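Side-chain contacts in possible prolidase (Bifidobacterium longum NCC2705, PDB 2P9B), which is a possible prolidase of the amidohydrolase family, thought to hydrolyse carbon-nitrogen bonds other than peptide bonds: residues S328-A333 against A365-S370; I340-D345 against E361-Y366; T189-N194 against D234-Y239; V243-Q248 against R254-A259; A115-N120 against V143-Q148. All coordinates share one frame; numbering follows the deposited sequence.

Interaction 1: residues S328-A333 against A365-S370; sequences SGARQA and AYAGFS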
# COMPACT_ATOMS: atom_id res chain seq x y z
N SER A 328 -4.08 2.86 18.70
CA SER A 328 -3.15 2.63 19.80
C SER A 328 -2.00 1.73 19.35
O SER A 328 -0.84 2.01 19.65
CB SER A 328 -3.89 2.01 20.99
OG SER A 328 -3.03 1.92 22.11
N GLY A 329 -2.32 0.65 18.64
CA GLY A 329 -1.29 -0.26 18.18
C GLY A 329 -0.30 0.37 17.22
O GLY A 329 0.89 0.04 17.25
N ALA A 330 -0.77 1.28 16.37
CA ALA A 330 0.12 1.93 15.42
C ALA A 330 1.09 2.84 16.17
O ALA A 330 2.26 2.94 15.84
CB ALA A 330 -0.69 2.75 14.41
N ARG A 331 0.58 3.52 17.20
CA ARG A 331 1.40 4.41 17.99
C ARG A 331 2.46 3.60 18.73
O ARG A 331 3.63 3.98 18.78
CB ARG A 331 0.54 5.17 19.01
CG ARG A 331 1.28 6.26 19.75
CD ARG A 331 0.58 6.59 21.06
NE ARG A 331 0.68 5.49 22.02
CZ ARG A 331 1.82 5.08 22.56
NH1 ARG A 331 2.97 5.68 22.25
NH2 ARG A 331 1.82 4.06 23.41
N GLN A 332 2.04 2.48 19.29
CA GLN A 332 2.96 1.62 20.02
C GLN A 332 4.03 1.09 19.08
O GLN A 332 5.22 1.13 19.39
CB GLN A 332 2.20 0.44 20.65
CG GLN A 332 1.17 0.87 21.67
CD GLN A 332 0.32 -0.28 22.14
OE1 GLN A 332 -0.17 -1.06 21.34
NE2 GLN A 332 0.14 -0.38 23.46
N ALA A 333 3.60 0.61 17.92
CA ALA A 333 4.53 0.08 16.93
C ALA A 333 5.55 1.15 16.53
O ALA A 333 6.74 0.87 16.41
CB ALA A 333 3.76 -0.42 15.70
N ALA A 365 -1.31 12.37 12.52
CA ALA A 365 -2.30 12.78 13.51
C ALA A 365 -2.64 11.75 14.58
O ALA A 365 -2.97 12.12 15.71
CB ALA A 365 -3.58 13.23 12.80
N TYR A 366 -2.56 10.47 14.24
CA TYR A 366 -2.91 9.41 15.18
C TYR A 366 -1.79 8.50 15.69
O TYR A 366 -1.89 7.97 16.80
CB TYR A 366 -4.00 8.52 14.57
CG TYR A 366 -5.34 9.20 14.42
CD1 TYR A 366 -6.29 9.16 15.45
CD2 TYR A 366 -5.66 9.90 13.26
CE1 TYR A 366 -7.52 9.80 15.33
CE2 TYR A 366 -6.89 10.55 13.13
CZ TYR A 366 -7.81 10.50 14.17
OH TYR A 366 -9.02 11.15 14.04
N ALA A 367 -0.74 8.30 14.90
CA ALA A 367 0.33 7.39 15.31
C ALA A 367 1.65 8.02 15.70
O ALA A 367 2.67 7.33 15.81
CB ALA A 367 0.56 6.36 14.21
N GLY A 368 1.65 9.33 15.91
CA GLY A 368 2.87 10.01 16.32
C GLY A 368 3.96 10.14 15.27
O GLY A 368 5.12 10.36 15.61
N PHE A 369 3.60 9.98 13.99
CA PHE A 369 4.57 10.11 12.92
C PHE A 369 4.81 11.57 12.59
O PHE A 369 3.93 12.41 12.77
CB PHE A 369 4.07 9.49 11.61
CG PHE A 369 4.29 8.01 11.50
CD1 PHE A 369 5.06 7.50 10.46
CD2 PHE A 369 3.66 7.14 12.38
CE1 PHE A 369 5.20 6.12 10.30
CE2 PHE A 369 3.80 5.76 12.23
CZ PHE A 369 4.57 5.26 11.19
N SER A 370 6.00 11.86 12.10
CA SER A 370 6.33 13.20 11.66
C SER A 370 6.05 13.10 10.16
O SER A 370 6.00 12.00 9.61
CB SER A 370 7.81 13.50 11.90
OG SER A 370 8.62 12.74 11.02
O HOH W 1 4.47 6.72 18.45

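Interaction 2: residues I340-D345 against E361-Y366; sequences IGVGTD and ELLVAY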
# COMPACT_ATOMS: atom_id res chain seq x y z
N ILE A 340 6.54 -0.17 9.70
CA ILE A 340 5.15 0.25 9.51
C ILE A 340 4.96 0.83 8.13
O ILE A 340 5.65 1.77 7.75
CB ILE A 340 4.75 1.32 10.54
CG1 ILE A 340 5.03 0.79 11.95
CG2 ILE A 340 3.29 1.71 10.35
CD1 ILE A 340 4.83 1.81 13.05
N GLY A 341 4.00 0.29 7.38
CA GLY A 341 3.77 0.77 6.04
C GLY A 341 2.50 1.57 5.86
O GLY A 341 1.78 1.85 6.81
N VAL A 342 2.25 1.94 4.61
CA VAL A 342 1.07 2.73 4.25
C VAL A 342 0.19 1.92 3.30
O VAL A 342 0.61 1.51 2.22
CB VAL A 342 1.50 4.05 3.56
CG1 VAL A 342 0.31 4.70 2.88
CG2 VAL A 342 2.09 5.00 4.59
N GLY A 343 -1.05 1.69 3.74
CA GLY A 343 -2.02 0.96 2.95
C GLY A 343 -3.34 1.57 3.36
O GLY A 343 -3.43 2.13 4.45
N THR A 344 -4.37 1.49 2.52
CA THR A 344 -5.63 2.12 2.89
C THR A 344 -6.90 1.30 2.74
O THR A 344 -7.95 1.71 3.22
CB THR A 344 -5.85 3.41 2.09
OG1 THR A 344 -5.97 3.09 0.70
CG2 THR A 344 -4.69 4.37 2.29
N ASP A 345 -6.80 0.15 2.07
CA ASP A 345 -7.95 -0.72 1.82
C ASP A 345 -8.90 -0.03 0.84
O ASP A 345 -10.10 0.10 1.10
CB ASP A 345 -8.70 -1.04 3.13
CG ASP A 345 -9.41 -2.38 3.08
OD1 ASP A 345 -9.59 -2.92 1.98
OD2 ASP A 345 -9.79 -2.89 4.16
N GLU A 361 -1.35 11.58 6.40
CA GLU A 361 -1.82 12.60 7.33
C GLU A 361 -2.36 11.95 8.60
O GLU A 361 -2.19 12.48 9.69
CB GLU A 361 -2.91 13.47 6.69
CG GLU A 361 -2.34 14.56 5.79
CD GLU A 361 -3.19 15.82 5.77
OE1 GLU A 361 -2.68 16.86 5.30
OE2 GLU A 361 -4.36 15.78 6.22
N LEU A 362 -2.98 10.78 8.44
CA LEU A 362 -3.54 10.06 9.57
C LEU A 362 -2.44 9.46 10.45
O LEU A 362 -2.60 9.40 11.67
CB LEU A 362 -4.49 8.96 9.09
CG LEU A 362 -5.76 9.45 8.37
CD1 LEU A 362 -6.58 8.26 7.90
CD2 LEU A 362 -6.59 10.33 9.30
N LEU A 363 -1.34 9.00 9.86
CA LEU A 363 -0.25 8.43 10.65
C LEU A 363 0.37 9.54 11.50
O LEU A 363 0.84 9.31 12.61
CB LEU A 363 0.80 7.79 9.75
CG LEU A 363 0.38 6.47 9.09
CD1 LEU A 363 1.44 6.03 8.10
CD2 LEU A 363 0.17 5.39 10.15
N VAL A 364 0.38 10.75 10.97
CA VAL A 364 0.93 11.87 11.72
C VAL A 364 -0.03 12.28 12.84
O VAL A 364 0.39 12.49 13.97
CB VAL A 364 1.17 13.10 10.80
CG1 VAL A 364 1.60 14.30 11.65
CG2 VAL A 364 2.24 12.78 9.77
N ALA A 365 -1.31 12.37 12.52
CA ALA A 365 -2.30 12.78 13.51
C ALA A 365 -2.64 11.75 14.58
O ALA A 365 -2.97 12.12 15.71
CB ALA A 365 -3.58 13.23 12.80
N TYR A 366 -2.56 10.47 14.24
CA TYR A 366 -2.91 9.41 15.18
C TYR A 366 -1.79 8.50 15.69
O TYR A 366 -1.89 7.97 16.80
CB TYR A 366 -4.00 8.52 14.57
CG TYR A 366 -5.34 9.20 14.42
CD1 TYR A 366 -6.29 9.16 15.45
CD2 TYR A 366 -5.66 9.90 13.26
CE1 TYR A 366 -7.52 9.80 15.33
CE2 TYR A 366 -6.89 10.55 13.13
CZ TYR A 366 -7.81 10.50 14.17
OH TYR A 366 -9.02 11.15 14.04

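Interaction 3: residues T189-N194 against D234-Y239; sequences TAVAQN and DEAHQY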
# COMPACT_ATOMS: atom_id res chain seq x y z
N THR A 189 -3.65 -26.49 0.16
CA THR A 189 -4.15 -26.74 -1.19
C THR A 189 -4.70 -25.46 -1.80
O THR A 189 -4.52 -25.18 -2.98
CB THR A 189 -5.26 -27.81 -1.19
OG1 THR A 189 -4.72 -29.05 -0.72
CG2 THR A 189 -5.81 -28.01 -2.59
N ALA A 190 -5.37 -24.66 -0.98
CA ALA A 190 -5.95 -23.42 -1.45
C ALA A 190 -4.89 -22.42 -1.88
O ALA A 190 -5.01 -21.80 -2.94
CB ALA A 190 -6.84 -22.82 -0.36
N VAL A 191 -3.84 -22.27 -1.08
CA VAL A 191 -2.78 -21.33 -1.43
C VAL A 191 -2.06 -21.81 -2.70
O VAL A 191 -1.65 -21.00 -3.52
CB VAL A 191 -1.77 -21.16 -0.26
CG1 VAL A 191 -1.05 -22.47 0.02
CG2 VAL A 191 -0.77 -20.06 -0.60
N ALA A 192 -1.94 -23.12 -2.86
CA ALA A 192 -1.28 -23.67 -4.04
C ALA A 192 -2.06 -23.28 -5.29
O ALA A 192 -1.47 -23.01 -6.35
CB ALA A 192 -1.19 -25.19 -3.94
N GLN A 193 -3.38 -23.25 -5.18
CA GLN A 193 -4.24 -22.88 -6.30
C GLN A 193 -3.93 -21.44 -6.71
O GLN A 193 -3.85 -21.13 -7.89
CB GLN A 193 -5.72 -23.01 -5.91
CG GLN A 193 -6.09 -24.42 -5.47
CD GLN A 193 -7.58 -24.59 -5.16
OE1 GLN A 193 -8.15 -23.83 -4.37
NE2 GLN A 193 -8.20 -25.58 -5.78
N ASN A 194 -3.77 -20.57 -5.72
CA ASN A 194 -3.46 -19.17 -6.01
C ASN A 194 -2.08 -19.04 -6.64
O ASN A 194 -1.92 -18.32 -7.61
CB ASN A 194 -3.52 -18.33 -4.73
CG ASN A 194 -4.86 -17.64 -4.56
OD1 ASN A 194 -5.76 -17.79 -5.38
ND2 ASN A 194 -4.99 -16.86 -3.49
N ASP A 234 3.96 -21.28 4.94
CA ASP A 234 5.03 -22.18 4.53
C ASP A 234 5.03 -22.34 3.02
O ASP A 234 6.07 -22.21 2.37
CB ASP A 234 4.86 -23.55 5.19
CG ASP A 234 5.93 -24.55 4.75
OD1 ASP A 234 7.12 -24.29 5.01
OD2 ASP A 234 5.57 -25.58 4.15
N GLU A 235 3.86 -22.61 2.46
CA GLU A 235 3.70 -22.81 1.03
C GLU A 235 4.02 -21.54 0.23
O GLU A 235 4.76 -21.60 -0.76
CB GLU A 235 2.27 -23.27 0.73
CG GLU A 235 2.06 -23.80 -0.67
CD GLU A 235 2.92 -25.01 -0.98
OE1 GLU A 235 3.05 -25.89 -0.10
OE2 GLU A 235 3.45 -25.09 -2.10
N ALA A 236 3.48 -20.41 0.65
CA ALA A 236 3.74 -19.16 -0.07
C ALA A 236 5.22 -18.80 -0.05
O ALA A 236 5.78 -18.41 -1.07
CB ALA A 236 2.93 -18.03 0.56
N HIS A 237 5.85 -18.94 1.11
CA HIS A 237 7.26 -18.61 1.26
C HIS A 237 8.18 -19.48 0.41
O HIS A 237 9.27 -19.04 0.04
CB HIS A 237 7.65 -18.68 2.73
CG HIS A 237 6.98 -17.63 3.57
ND1 HIS A 237 6.98 -17.66 4.95
CD2 HIS A 237 6.28 -16.53 3.21
CE1 HIS A 237 6.31 -16.62 5.41
NE2 HIS A 237 5.87 -15.92 4.37
N GLN A 238 7.75 -20.69 0.12
CA GLN A 238 8.54 -21.59 -0.71
C GLN A 238 8.73 -20.95 -2.08
O GLN A 238 9.72 -21.21 -2.77
CB GLN A 238 7.84 -22.94 -0.88
CG GLN A 238 8.01 -23.90 0.27
CD GLN A 238 7.31 -25.21 0.01
OE1 GLN A 238 7.38 -25.75 -1.10
NE2 GLN A 238 6.63 -25.74 1.02
N TYR A 239 7.78 -20.11 -2.46
CA TYR A 239 7.81 -19.42 -3.74
C TYR A 239 8.19 -17.96 -3.60
O TYR A 239 8.06 -17.18 -4.55
CB TYR A 239 6.46 -19.57 -4.44
CG TYR A 239 6.21 -21.00 -4.87
CD1 TYR A 239 6.68 -21.46 -6.10
CD2 TYR A 239 5.55 -21.90 -4.04
CE1 TYR A 239 6.50 -22.78 -6.49
CE2 TYR A 239 5.37 -23.23 -4.41
CZ TYR A 239 5.85 -23.66 -5.64
OH TYR A 239 5.70 -24.97 -6.03

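Interaction 4: residues V243-Q248 against R254-A259; sequences VGAHAQ and RRSLLA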
# COMPACT_ATOMS: atom_id res chain seq x y z
N VAL A 243 2.98 -12.86 2.54
CA VAL A 243 1.63 -13.08 3.03
C VAL A 243 1.17 -11.98 3.98
O VAL A 243 1.91 -11.56 4.86
CB VAL A 243 1.56 -14.43 3.78
CG1 VAL A 243 0.16 -14.66 4.33
CG2 VAL A 243 1.97 -15.56 2.84
N GLY A 244 -0.06 -11.52 3.77
CA GLY A 244 -0.64 -10.50 4.62
C GLY A 244 -1.86 -11.10 5.29
O GLY A 244 -2.55 -11.93 4.70
N ALA A 245 -2.11 -10.69 6.52
CA ALA A 245 -3.27 -11.20 7.24
C ALA A 245 -4.01 -10.02 7.84
O ALA A 245 -3.41 -9.15 8.46
CB ALA A 245 -2.84 -12.15 8.33
N HIS A 246 -5.31 -9.99 7.61
CA HIS A 246 -6.13 -8.94 8.16
C HIS A 246 -6.54 -9.44 9.55
O HIS A 246 -7.08 -10.53 9.69
CB HIS A 246 -7.31 -8.71 7.21
CG HIS A 246 -8.65 -8.84 7.84
ND1 HIS A 246 -9.15 -7.91 8.73
CD2 HIS A 246 -9.64 -9.75 7.65
CE1 HIS A 246 -10.38 -8.25 9.06
NE2 HIS A 246 -10.70 -9.36 8.43
N ALA A 247 -6.21 -8.66 10.57
CA ALA A 247 -6.52 -9.02 11.94
C ALA A 247 -6.80 -7.76 12.74
O ALA A 247 -6.01 -6.82 12.71
CB ALA A 247 -5.36 -9.79 12.56
N GLN A 248 -7.92 -7.74 13.45
CA GLN A 248 -8.29 -6.58 14.26
C GLN A 248 -8.44 -6.90 15.75
O GLN A 248 -9.20 -6.25 16.47
CB GLN A 248 -9.58 -5.93 13.73
CG GLN A 248 -10.66 -6.88 13.20
CD GLN A 248 -11.32 -7.72 14.29
OE1 GLN A 248 -12.52 -7.60 14.55
NE2 GLN A 248 -10.54 -8.59 14.92
N ARG A 254 -1.67 -12.20 17.13
CA ARG A 254 -0.76 -13.19 17.72
C ARG A 254 -0.67 -14.45 16.87
O ARG A 254 0.43 -14.91 16.56
CB ARG A 254 -1.22 -13.54 19.14
CG ARG A 254 -0.23 -14.40 19.92
CD ARG A 254 -0.59 -14.42 21.39
NE ARG A 254 0.40 -15.12 22.20
CZ ARG A 254 0.55 -16.44 22.23
NH1 ARG A 254 -0.24 -17.22 21.51
NH2 ARG A 254 1.49 -16.98 23.00
N ARG A 255 -1.82 -15.01 16.50
CA ARG A 255 -1.83 -16.22 15.69
C ARG A 255 -1.18 -16.01 14.33
O ARG A 255 -0.46 -16.88 13.84
CB ARG A 255 -3.27 -16.71 15.48
CG ARG A 255 -3.96 -17.17 16.75
CD ARG A 255 -5.31 -17.78 16.42
NE ARG A 255 -6.05 -18.14 17.63
CZ ARG A 255 -7.21 -18.80 17.63
NH1 ARG A 255 -7.76 -19.17 16.48
NH2 ARG A 255 -7.81 -19.09 18.78
N SER A 256 -1.45 -14.86 13.72
CA SER A 256 -0.89 -14.55 12.41
C SER A 256 0.63 -14.49 12.49
O SER A 256 1.33 -15.05 11.64
CB SER A 256 -1.42 -13.21 11.90
OG SER A 256 -2.83 -13.27 11.69
N LEU A 257 1.14 -13.79 13.50
CA LEU A 257 2.58 -13.65 13.68
C LEU A 257 3.23 -15.00 13.96
O LEU A 257 4.30 -15.30 13.42
CB LEU A 257 2.87 -12.68 14.83
CG LEU A 257 2.53 -11.21 14.54
CD1 LEU A 257 2.77 -10.35 15.77
CD2 LEU A 257 3.39 -10.71 13.38
N LEU A 258 2.58 -15.83 14.78
CA LEU A 258 3.11 -17.15 15.09
C LEU A 258 3.21 -17.99 13.82
O LEU A 258 4.18 -18.72 13.63
CB LEU A 258 2.22 -17.85 16.13
CG LEU A 258 2.32 -17.39 17.58
CD1 LEU A 258 1.17 -17.96 18.39
CD2 LEU A 258 3.65 -17.84 18.17
N ALA A 259 2.21 -17.87 12.96
CA ALA A 259 2.19 -18.63 11.71
C ALA A 259 3.27 -18.19 10.73
O ALA A 259 3.67 -18.95 9.85
CB ALA A 259 0.81 -18.51 11.05

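Interaction 5: residues A115-N120 against V143-Q148; sequences ATVKHN and VTLRDQ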
# COMPACT_ATOMS: atom_id res chain seq x y z
N ALA A 115 -12.09 -4.06 -17.49
CA ALA A 115 -12.10 -2.61 -17.63
C ALA A 115 -12.16 -1.95 -16.26
O ALA A 115 -11.54 -0.91 -16.03
CB ALA A 115 -13.28 -2.17 -18.48
N THR A 116 -12.89 -2.57 -15.34
CA THR A 116 -13.03 -2.02 -14.00
C THR A 116 -11.71 -2.02 -13.24
O THR A 116 -11.33 -1.01 -12.66
CB THR A 116 -14.08 -2.80 -13.19
OG1 THR A 116 -15.37 -2.62 -13.79
CG2 THR A 116 -14.12 -2.33 -11.75
N VAL A 117 -11.01 -3.15 -13.25
CA VAL A 117 -9.74 -3.22 -12.53
C VAL A 117 -8.68 -2.33 -13.15
O VAL A 117 -7.85 -1.74 -12.44
CB VAL A 117 -9.22 -4.66 -12.41
CG1 VAL A 117 -10.23 -5.51 -11.65
CG2 VAL A 117 -8.94 -5.25 -13.78
N LYS A 118 -8.70 -2.20 -14.48
CA LYS A 118 -7.72 -1.35 -15.14
C LYS A 118 -8.01 0.11 -14.79
O LYS A 118 -7.09 0.89 -14.56
CB LYS A 118 -7.76 -1.55 -16.66
CG LYS A 118 -6.66 -0.77 -17.38
CD LYS A 118 -6.52 -1.14 -18.86
CE LYS A 118 -7.67 -0.61 -19.70
NZ LYS A 118 -7.45 -0.87 -21.16
N HIS A 119 -9.29 0.47 -14.75
CA HIS A 119 -9.68 1.84 -14.42
C HIS A 119 -9.20 2.23 -13.03
O HIS A 119 -8.62 3.30 -12.84
CB HIS A 119 -11.21 2.00 -14.46
CG HIS A 119 -11.67 3.34 -13.97
ND1 HIS A 119 -11.45 4.50 -14.67
CD2 HIS A 119 -12.31 3.70 -12.83
CE1 HIS A 119 -11.93 5.53 -13.98
NE2 HIS A 119 -12.45 5.06 -12.86
N ASN A 120 -9.45 1.36 -12.06
CA ASN A 120 -9.05 1.65 -10.69
C ASN A 120 -7.53 1.68 -10.52
O ASN A 120 -7.01 2.51 -9.77
CB ASN A 120 -9.68 0.64 -9.72
CG ASN A 120 -11.18 0.87 -9.55
OD1 ASN A 120 -11.63 2.01 -9.40
ND2 ASN A 120 -11.95 -0.21 -9.56
N VAL A 143 -4.07 -10.51 -11.84
CA VAL A 143 -2.87 -11.18 -12.29
C VAL A 143 -2.73 -10.87 -13.78
O VAL A 143 -1.66 -10.54 -14.27
CB VAL A 143 -2.97 -12.71 -12.11
CG1 VAL A 143 -1.83 -13.41 -12.84
CG2 VAL A 143 -2.92 -13.06 -10.63
N THR A 144 -3.85 -10.95 -14.50
CA THR A 144 -3.85 -10.67 -15.92
C THR A 144 -3.39 -9.25 -16.20
O THR A 144 -2.53 -9.03 -17.06
CB THR A 144 -5.26 -10.88 -16.49
OG1 THR A 144 -5.63 -12.25 -16.32
CG2 THR A 144 -5.30 -10.52 -17.97
N LEU A 145 -3.95 -8.29 -15.47
CA LEU A 145 -3.59 -6.88 -15.63
C LEU A 145 -2.11 -6.65 -15.33
O LEU A 145 -1.41 -5.97 -16.07
CB LEU A 145 -4.46 -6.01 -14.71
CG LEU A 145 -4.16 -4.50 -14.71
CD1 LEU A 145 -4.39 -3.93 -16.10
CD2 LEU A 145 -5.04 -3.80 -13.68
N ARG A 146 -1.65 -7.22 -14.22
CA ARG A 146 -0.25 -7.09 -13.83
C ARG A 146 0.66 -7.59 -14.95
O ARG A 146 1.66 -6.95 -15.28
CB ARG A 146 0.02 -7.91 -12.57
CG ARG A 146 1.48 -7.94 -12.14
CD ARG A 146 1.75 -9.15 -11.25
NE ARG A 146 1.73 -10.39 -12.03
CZ ARG A 146 1.52 -11.60 -11.52
NH1 ARG A 146 1.29 -11.75 -10.22
NH2 ARG A 146 1.55 -12.66 -12.32
N ASP A 147 0.32 -8.74 -15.53
CA ASP A 147 1.14 -9.30 -16.60
C ASP A 147 1.18 -8.41 -17.84
O ASP A 147 2.21 -8.32 -18.50
CB ASP A 147 0.65 -10.71 -16.97
CG ASP A 147 0.96 -11.74 -15.89
OD1 ASP A 147 1.79 -11.44 -15.00
OD2 ASP A 147 0.39 -12.85 -15.94
N GLN A 148 0.07 -7.74 -18.15
CA GLN A 148 0.03 -6.87 -19.31
C GLN A 148 0.89 -5.64 -19.07
O GLN A 148 1.61 -5.17 -19.96
CB GLN A 148 -1.41 -6.45 -19.63
CG GLN A 148 -2.32 -7.63 -19.92
CD GLN A 148 -3.76 -7.21 -20.12
OE1 GLN A 148 -4.31 -6.45 -19.33
NE2 GLN A 148 -4.38 -7.72 -21.18

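Interaction 1: residues S328-A333 against A365-S370
R331 meets A367 and Y366 through the root of its side chain alone, and so shows how a long, charged residue can line a close helix contact without placing its charge there. R331 CA lies 3.9 Å from A367 O. One atom further, R331 CB rests 4.3 Å from Y366 O, a carbonyl of helix 356-367. Next along the chain, R331 CG stands 4.3 Å from A367 O. With CG anti to the backbone N (chi1 -172°) the chain then runs away from the second helix. A bend at chi3 turns the guanidinium back along its own helix, where NH1 forms a long, weak ion pair with E335.

Beside this arginine the true apolar contact is very small: A330 CB against A367 CB, 3.8 Å apart, with P293 also touching A330. Two methyl groups meeting in this way let the backbones come close, and the CA atoms of R331 and A367 are 4.1 Å apart. No direct hydrogen bond crosses the interface. Instead, one water donates to R331 O at 2.9 Å and to A367 O at 3.3 Å, tying two carbonyl groups together. G368 follows with positive phi, turning the chain toward F369, whose ring stacks with H334. Such alanine-mediated packing of neighbouring helices is consistent with the outer helical layer of a TIM-barrel amidohydrolase.

Interaction 2: residues I340-D345 against E361-Y366
The flat groups between G341-V342 and L363 are peptides and not side-chain rings: G341 O lies 4.4 Å from L363 CD1, a loose approach of a methyl group to a polar atom. The one ring of the two segments, that of Y366, lies further along the helix and has L362 O at its edge, in the ring plane, while L299 of helix 295-303 packs against the tyrosine.

The setting is that of a TIM barrel, the fold of the amidohydrolase clan, with a helix leaning on the barrel wall. Residues 340-343 run extended before the chain turns at T344 and D345. Backbone bonds of the segment reach L291 on one side and A76 and H77 on another, so it joins the edge strand 290-292 of the parallel sheet to strand 68-78 of the mixed sheet. At the far end of this run D345, together with H77 and H79, faces one vacant point, an arrangement consistent with an unoccupied metal site of the kind found in metal-dependent relatives.

Helix 356-367 meets this run through a leucine. L363 has CG anti to its own carbonyl carbon (chi1 -72°), and this sends the branch off the helix toward V342, the two side chains meeting at a slant. I340 approaches more loosely, its CG2 4.8 Å from L363 CD2. E359 and L360 of the same helix also touch V342, so the valine is covered by successive parts of one helix face. The closest touch is methyl to methyl, V342 CG2 to L363 CD1 at 3.7 Å.

Interaction 3: residues T189-N194 against D234-Y239
V191 packs against E235 and A236 where two helices of the TIM-barrel fold, 184-196 and 226-238, lie side by side at the protein's periphery. The apolar part of the contact is a valine set against the aliphatic stem of a glutamate. V191 CG1 sits 3.5 Å from both CB and CG of E235, so one methyl group nestles against two methylenes. That methyl occupies the crowded position between the backbone N and the carbonyl carbon (chi1 64°). The other branch of V191, CG2, is turned instead to the neighbouring alanine and reaches A236 CB at 4.4 Å. M166, on the short strand 166-167, also touches the valine.

The polar part belongs to the end of the same glutamate. E235 has CG anti to its backbone N and then bends at chi2 (60°), which swings the carboxylate aside from V191, toward R188; there OE1 forms a salt bridge with R188 NH1, one turn before the valine on the first helix. R188 also pairs with D234 OD2, so one arginine serves two acids of the opposing helix. Here the stem of a charged residue packs while its head pairs.

Within the second helix the turn is stitched by a further, weak bond: Q238 NE2 donates to D234 OD2 at 3.3 Å, with an N-H...O angle of 138°.

Interaction 4: residues V243-Q248 against R254-A259
A245 and S256 make the closest touch between strand 243-247 and the helix that follows it. The alanine methyl, A245 CB, lies 3.5 Å from S256 OG and 4.0 Å from S256 CB, so a small apolar group sits against the whole of a small polar side chain. A247, two residues on and on the same side of the strand, brings its CB to 4.4 Å from S256 OG. No hydrogen bond is made between the segments; the serine oxygen has A245 CB close by and A247 CB more loosely to one side.

What satisfies that oxygen comes from the helix itself. S256 has OG anti to its carbonyl carbon, beside the backbone N (chi1 -64°), which lets the hydroxyl fold back and bond to G252 O in the preceding turn. A buried polar atom is thus paired locally, within its own helix. A206 also touches the serine.

In the next shell the strand and the helix are each held from outside. A245 makes backbone bonds with T263 and E265, and G244 with I202 and I204, fixing the strand between its two parallel neighbours. H246, between the two alanines, has its CB directed away from the helix. A salt bridge of R254 with E273 ties the helix to helix 272-279, where L257 also packs on M277 and F278, while R255 and E251 form a bridge within helix 250-259. Strand 243-247, helix 250-259 and strand 263-264 form a beta-alpha-beta crossover, the repeating element of a TIM barrel.

Interaction 5: residues A115-N120 against V143-Q148
L145 reaches from helix 141-150 to V117 and K118 of helix 113-126, and its two methyl groups divide the apolar contact between them. L145 CD2 lies over the backbone, 3.7 Å from V117 O and 3.9 Å from K118 CA, with V117 CG2 a little further off at 4.2 Å. L145 CD1 turns to the stem of the lysine, 4.1 Å from K118 CG. With CG anti to the backbone N (chi1 177°), the branch of L145 reaches across to both residues. It slides past V117 in the opposite direction and meets K118 at about a right angle. I159 of the adjoining strand touches the leucine as well. An alanine here would lack both methyl groups and would probably leave V117 and the stem of K118 without their packing partner across the helix pair.

The ionic interactions lie within the second helix. R146 grips its neighbour D147 side-on, NE at 3.2 Å and NH2 at 3.0 Å from the single oxygen OD1. Both nitrogens come from the same face of the carboxylate, NE from 42° above its plane, while OD1 stays in the guanidinium plane. R146 NH1 is bonded elsewhere, to N200 and G198.

Between these two segments the contact is therefore one of dispersion, carried by a single leucine; the K118 chain leads its amine away, and the R146-D147 pair takes no part in the contact.

Overall arrangement
Along the chain, interactions 5, 3 and 4 follow in series, and then comes interaction 1, which encloses interaction 2; these last two end on the same helix. All lie within the amidohydrolase range. Interactions 1 and 2 touch, centres 9 Å apart: they share A365 and Y366 of helix 356-367, and F369 N probably bonds to L363 O. Interactions 3 and 4 also touch, A236 CB packing 3.5 Å from V243 CG2, with helix 226-238 and strand 243-247 following each other in the chain. Interaction 5 stands apart, about 34 Å from interaction 1 between centres and across the chain's centre from it. Together they sample helix-helix and helix-to-barrel packing around a TIM barrel, in small contacts that are mostly apolar.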